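Local coordinates for coat protein (Leviviridae sp., PDB 6YFR) that forms the protein shell of the single-stranded RNA bacteriophage NT-391, probably enclosing the viral genome, at the interface of chains A and B. Coordinates in Å, arbitrary orientation; residue numbers count along the deposited sequence, not the author numbering. Chains: chain A/B, coat protein.

Contact 1: the interface of chains A and B. Residues chain A 77-79, 101; chain B 74-76.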
ATOM      1  N   PHE A  77     -15.406 -32.181  62.436  1.00 39.16           N
ATOM      2  CA  PHE A  77     -14.936 -33.555  62.525  1.00 20.95           C
ATOM      3  C   PHE A  77     -15.303 -34.275  61.238  1.00 32.83           C
ATOM      4  O   PHE A  77     -16.424 -34.131  60.739  1.00 35.42           O
ATOM      5  CB  PHE A  77     -15.556 -34.276  63.732  1.00 37.03           C
ATOM      6  CG  PHE A  77     -15.461 -35.783  63.675  1.00 24.23           C
ATOM      7  CD1 PHE A  77     -14.432 -36.449  64.318  1.00 25.53           C
ATOM      8  CD2 PHE A  77     -16.422 -36.535  63.010  1.00 27.92           C
ATOM      9  CE1 PHE A  77     -14.349 -37.833  64.282  1.00 40.31           C
ATOM     10  CE2 PHE A  77     -16.341 -37.918  62.964  1.00 28.34           C
ATOM     11  CZ  PHE A  77     -15.303 -38.568  63.601  1.00 32.01           C
ATOM     12  N   SER A  78     -14.369 -35.068  60.724  1.00 24.78           N
ATOM     13  CA  SER A  78     -14.606 -35.866  59.529  1.00 34.87           C
ATOM     14  C   SER A  78     -13.930 -37.220  59.678  1.00 39.18           C
ATOM     15  O   SER A  78     -12.893 -37.344  60.334  1.00 43.24           O
ATOM     16  CB  SER A  78     -14.088 -35.170  58.267  1.00 25.37           C
ATOM     17  OG  SER A  78     -12.674 -35.236  58.198  1.00 47.26           O
ATOM     18  N   LEU A  79     -14.527 -38.234  59.053  1.00 38.85           N
ATOM     19  CA  LEU A  79     -14.001 -39.594  59.067  1.00 19.04           C
ATOM     20  C   LEU A  79     -14.265 -40.237  57.714  1.00 31.75           C
ATOM     21  O   LEU A  79     -15.367 -40.108  57.166  1.00 48.61           O
ATOM     22  CB  LEU A  79     -14.637 -40.429  60.184  1.00 28.31           C
ATOM     23  CG  LEU A  79     -14.277 -41.914  60.250  1.00 29.99           C
ATOM     24  CD1 LEU A  79     -12.792 -42.107  60.517  1.00 24.11           C
ATOM     25  CD2 LEU A  79     -15.112 -42.614  61.314  1.00 20.75           C
ATOM     26  N   MET A 101      -9.103 -40.866  67.958  1.00 41.83           N
ATOM     27  CA  MET A 101      -9.531 -39.471  67.901  1.00 26.26           C
ATOM     28  C   MET A 101     -10.124 -39.025  69.232  1.00 46.34           C
ATOM     29  O   MET A 101      -9.763 -37.968  69.768  1.00 51.89           O
ATOM     30  CB  MET A 101     -10.548 -39.294  66.772  1.00 39.38           C
ATOM     31  CG  MET A 101     -11.036 -37.874  66.580  1.00 15.56           C
ATOM     32  SD  MET A 101      -9.715 -36.794  66.006  1.00 40.62           S
ATOM     33  CE  MET A 101      -9.505 -35.799  67.458  1.00 34.23           C
TER
ATOM     34  N   ARG B  74      -8.718 -41.512  57.125  1.00 35.47           N
ATOM     35  CA  ARG B  74      -8.448 -40.177  57.641  1.00 30.43           C
ATOM     36  C   ARG B  74      -9.550 -39.765  58.602  1.00 37.10           C
ATOM     37  O   ARG B  74     -10.742 -39.888  58.286  1.00 46.33           O
ATOM     38  CB  ARG B  74      -8.346 -39.146  56.513  1.00 32.42           C
ATOM     39  CG  ARG B  74      -6.952 -38.959  55.960  1.00 84.77           C
ATOM     40  CD  ARG B  74      -6.903 -37.796  54.984  1.00 82.42           C
ATOM     41  NE  ARG B  74      -5.580 -37.649  54.383  1.00146.87           N
ATOM     42  CZ  ARG B  74      -5.190 -38.264  53.271  1.00113.95           C
ATOM     43  NH1 ARG B  74      -6.026 -39.070  52.629  1.00 90.49           N
ATOM     44  NH2 ARG B  74      -3.967 -38.072  52.799  1.00 88.39           N
ATOM     45  N   CYS B  75      -9.143 -39.266  59.768  1.00 29.95           N
ATOM     46  CA  CYS B  75     -10.068 -38.698  60.741  1.00 30.52           C
ATOM     47  C   CYS B  75      -9.546 -37.333  61.163  1.00 28.32           C
ATOM     48  O   CYS B  75      -8.457 -37.234  61.737  1.00 50.92           O
ATOM     49  CB  CYS B  75     -10.227 -39.622  61.949  1.00 20.09           C
ATOM     50  SG  CYS B  75     -11.456 -39.070  63.143  1.00 40.14           S
ATOM     51  N   GLU B  76     -10.324 -36.289  60.887  1.00 43.02           N
ATOM     52  CA  GLU B  76      -9.913 -34.908  61.103  1.00 34.81           C
ATOM     53  C   GLU B  76     -10.806 -34.235  62.136  1.00 29.52           C
ATOM     54  O   GLU B  76     -12.008 -34.506  62.217  1.00 32.45           O
ATOM     55  CB  GLU B  76      -9.965 -34.097  59.797  1.00 23.13           C
ATOM     56  CG  GLU B  76      -9.056 -34.602  58.688  1.00 27.51           C
ATOM     57  CD  GLU B  76      -7.608 -34.185  58.876  1.00 67.37           C
ATOM     58  OE1 GLU B  76      -7.311 -33.496  59.876  1.00 64.75           O
ATOM     59  OE2 GLU B  76      -6.770 -34.541  58.019  1.00 60.38           O
TER
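The backbone N of B:Glu76 donates to the carbonyl O of A:Ser78 at 2.8 Å, and the return bond, from the N of A:Ser78 to the O of B:Glu76, has the same length. The pair is an antiparallel beta bridge between the two copies of strand 70-82, which joins the sheets of both subunits in the coat-protein dimer typical of leviviruses. Both bonds are fairly straight, near 156° at hydrogen. The thiol of B:Cys75 also lies near the O of A:Ser78, but that bond is weak.

On the helix-facing side of the joint sheet, B:Cys75 reaches across into chain A. With SG anti to the backbone N (chi1 -175°), its sulfur sits at the rim of the A:Phe77 ring, off to one side of the ring plane, and 3.3 Å from CE1. A:Met101, on helix 90-107 of chain A, approaches the same sulfur with its CB and CG, CG being 3.7 Å from SG, where this helix passes over the strand of chain B. The methyl CD1 of A:Leu79 touches the neighbouring CB of B:Cys75 at 3.8 Å.

On the opposite face of the sheet the hydroxyl OG of A:Ser78 lies alongside the aliphatic base of B:Glu76, 3.3 Å from its CB, while the carboxylate bends away at chi2, -79°.

Contact 2: the interface of chains A and B. Residues chain A 58-59, 73; chain B 82, 85, 87, 89-90, 93.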
ATOM      1  N   ILE A  58     -21.590 -16.218  68.044  1.00 46.76           N
ATOM      2  CA  ILE A  58     -21.414 -15.450  69.274  1.00 35.71           C
ATOM      3  C   ILE A  58     -21.123 -13.998  68.909  1.00 46.02           C
ATOM      4  O   ILE A  58     -20.344 -13.732  67.980  1.00 47.34           O
ATOM      5  CB  ILE A  58     -20.307 -16.070  70.147  1.00 55.76           C
ATOM      6  CG1 ILE A  58     -20.201 -15.368  71.501  1.00 40.07           C
ATOM      7  CG2 ILE A  58     -18.962 -16.063  69.423  1.00 25.80           C
ATOM      8  CD1 ILE A  58     -19.253 -16.061  72.460  1.00 52.80           C
ATOM      9  N   PRO A  59     -21.745 -13.030  69.582  1.00 50.21           N
ATOM     10  CA  PRO A  59     -21.482 -11.625  69.256  1.00 59.37           C
ATOM     11  C   PRO A  59     -20.081 -11.209  69.669  1.00 47.34           C
ATOM     12  O   PRO A  59     -19.526 -11.697  70.657  1.00 57.73           O
ATOM     13  CB  PRO A  59     -22.547 -10.866  70.056  1.00 38.30           C
ATOM     14  CG  PRO A  59     -22.929 -11.800  71.163  1.00 34.78           C
ATOM     15  CD  PRO A  59     -22.816 -13.178  70.582  1.00 44.33           C
ATOM     16  N   ILE A  73     -17.718 -19.687  66.355  1.00 39.34           N
ATOM     17  CA  ILE A  73     -16.894 -20.761  66.897  1.00 28.97           C
ATOM     18  C   ILE A  73     -17.244 -22.024  66.117  1.00 32.55           C
ATOM     19  O   ILE A  73     -18.374 -22.520  66.195  1.00 46.34           O
ATOM     20  CB  ILE A  73     -17.123 -20.946  68.400  1.00 27.87           C
ATOM     21  CG1 ILE A  73     -16.927 -19.613  69.127  1.00 28.70           C
ATOM     22  CG2 ILE A  73     -16.176 -21.989  68.954  1.00 37.30           C
ATOM     23  CD1 ILE A  73     -17.203 -19.681  70.611  1.00 27.26           C
TER
ATOM     24  N   LEU B  82     -11.161 -18.013  68.982  1.00 55.43           N
ATOM     25  CA  LEU B  82     -11.199 -16.597  68.638  1.00 34.18           C
ATOM     26  C   LEU B  82     -10.149 -15.839  69.438  1.00 46.03           C
ATOM     27  O   LEU B  82     -10.045 -16.002  70.657  1.00 55.32           O
ATOM     28  CB  LEU B  82     -12.588 -16.026  68.911  1.00 40.11           C
ATOM     29  CG  LEU B  82     -13.757 -16.731  68.221  1.00 33.47           C
ATOM     30  CD1 LEU B  82     -15.086 -16.211  68.755  1.00 34.85           C
ATOM     31  CD2 LEU B  82     -13.668 -16.544  66.724  1.00 27.37           C
ATOM     32  N   SER B  85     -11.763 -11.271  70.106  1.00 56.16           N
ATOM     33  CA  SER B  85     -13.118 -11.003  70.559  1.00 49.51           C
ATOM     34  C   SER B  85     -13.096 -10.387  71.950  1.00 43.81           C
ATOM     35  O   SER B  85     -12.355 -10.840  72.828  1.00 60.83           O
ATOM     36  CB  SER B  85     -13.958 -12.281  70.569  1.00 66.44           C
ATOM     37  OG  SER B  85     -15.279 -12.009  70.998  1.00 63.07           O
ATOM     38  N   ASN B  87     -15.844 -10.384  73.759  1.00 57.08           N
ATOM     39  CA  ASN B  87     -16.850 -11.112  74.522  1.00 46.64           C
ATOM     40  C   ASN B  87     -16.162 -12.090  75.466  1.00 49.94           C
ATOM     41  O   ASN B  87     -15.386 -12.948  75.030  1.00 67.59           O
ATOM     42  CB  ASN B  87     -17.800 -11.844  73.575  1.00 42.57           C
ATOM     43  CG  ASN B  87     -19.025 -12.402  74.279  1.00 51.61           C
ATOM     44  OD1 ASN B  87     -18.980 -12.747  75.460  1.00 60.90           O
ATOM     45  ND2 ASN B  87     -20.132 -12.498  73.546  1.00 58.49           N
ATOM     46  N   ASP B  89     -17.544 -14.464  77.045  1.00 55.57           N
ATOM     47  CA  ASP B  89     -18.133 -15.795  76.966  1.00 42.79           C
ATOM     48  C   ASP B  89     -17.349 -16.739  76.067  1.00 57.71           C
ATOM     49  O   ASP B  89     -17.671 -17.931  76.031  1.00 56.83           O
ATOM     50  CB  ASP B  89     -19.573 -15.721  76.446  1.00 98.45           C
ATOM     51  CG  ASP B  89     -20.482 -14.920  77.348  1.00 70.53           C
ATOM     52  OD1 ASP B  89     -20.138 -14.745  78.530  1.00 50.78           O
ATOM     53  OD2 ASP B  89     -21.548 -14.468  76.877  1.00 75.93           O
ATOM     54  N   VAL B  90     -16.343 -16.240  75.343  1.00 39.34           N
ATOM     55  CA  VAL B  90     -15.713 -17.032  74.290  1.00 41.71           C
ATOM     56  C   VAL B  90     -15.095 -18.305  74.856  1.00 51.14           C
ATOM     57  O   VAL B  90     -15.226 -19.384  74.270  1.00 50.96           O
ATOM     58  CB  VAL B  90     -14.677 -16.183  73.530  1.00 36.09           C
ATOM     59  CG1 VAL B  90     -13.824 -17.059  72.627  1.00 46.53           C
ATOM     60  CG2 VAL B  90     -15.381 -15.117  72.705  1.00 45.09           C
ATOM     61  N   ARG B  93     -17.799 -20.816  76.029  1.00 34.10           N
ATOM     62  CA  ARG B  93     -18.556 -21.314  74.890  1.00 36.67           C
ATOM     63  C   ARG B  93     -17.717 -22.218  73.997  1.00 65.97           C
ATOM     64  O   ARG B  93     -18.250 -23.177  73.437  1.00 44.00           O
ATOM     65  CB  ARG B  93     -19.138 -20.148  74.090  1.00 28.32           C
ATOM     66  CG  ARG B  93     -20.211 -19.345  74.834  1.00 43.53           C
ATOM     67  CD  ARG B  93     -21.385 -20.208  75.304  1.00 35.12           C
ATOM     68  NE  ARG B  93     -21.157 -20.813  76.616  1.00 39.86           N
ATOM     69  CZ  ARG B  93     -21.399 -20.203  77.772  1.00 51.66           C
ATOM     70  NH1 ARG B  93     -21.881 -18.966  77.783  1.00 63.60           N
ATOM     71  NH2 ARG B  93     -21.156 -20.830  78.914  1.00 35.63           N
TER
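The ends of strands 47-59 and 70-82 of chain A, at A:Ile58, A:Pro59 and A:Ile73, meet the end of strand 70-82 of chain B, the loop that follows it and the first turn of helix 90-107. This corner of the levivirus-type coat dimer mixes a row of aliphatic contacts with a polar bond at its rim. The side-chain amide ND2 of B:Asn87 donates to the carbonyl O of A:Pro59 at 3.1 Å. The acceptor lies almost in the amide plane of the asparagine, and the bond is nearly straight, 163° at hydrogen.

The other end of that amide holds its own loop: OD1 of B:Asn87 accepts the backbone N of B:Asp89 at 2.7 Å, just ahead of the helix. The backbone N of B:Asn87 donates to OG of B:Ser85 at 3.3 Å. Gripped at both ends, the amide has its rotation fixed, and one face of it is covered by the CG1-CD1 arm of A:Ile58, CG1 lying 3.5 Å from ND2.

In A:Ile58, CG1 is anti to the backbone N (chi1 -174°), and the extended chain carries CD1 to CG2 of B:Val90, the two side chains crossing at about a right angle, and to the CB of B:Asp89. The CG2 branch instead touches CD1 of B:Leu82 at 3.9 Å. That leucine methyl also reaches CG1 of A:Ile73, bridging the two isoleucines. CD1 of A:Ile73 rests on the aliphatic base of B:Arg93, 4.0 Å from CB.

The C-alpha centres of contact 1 and contact 2 lie about 25 Å apart along one continuous dimer interface. Strand 70-82 of each chain takes part in both, pairing near its middle in contact 1 and closing against the partner near its ends in contact 2. Helix 90-107 also recurs, from chain A in contact 1 and from chain B in contact 2, showing that each subunit lays its helix across the other. Two-fold symmetry repeats both contacts with the chains exchanged, so the centre and both ends of the interface are secured. This is the intertwined dimer characteristic of levivirus coat proteins, the likely building unit of the particle.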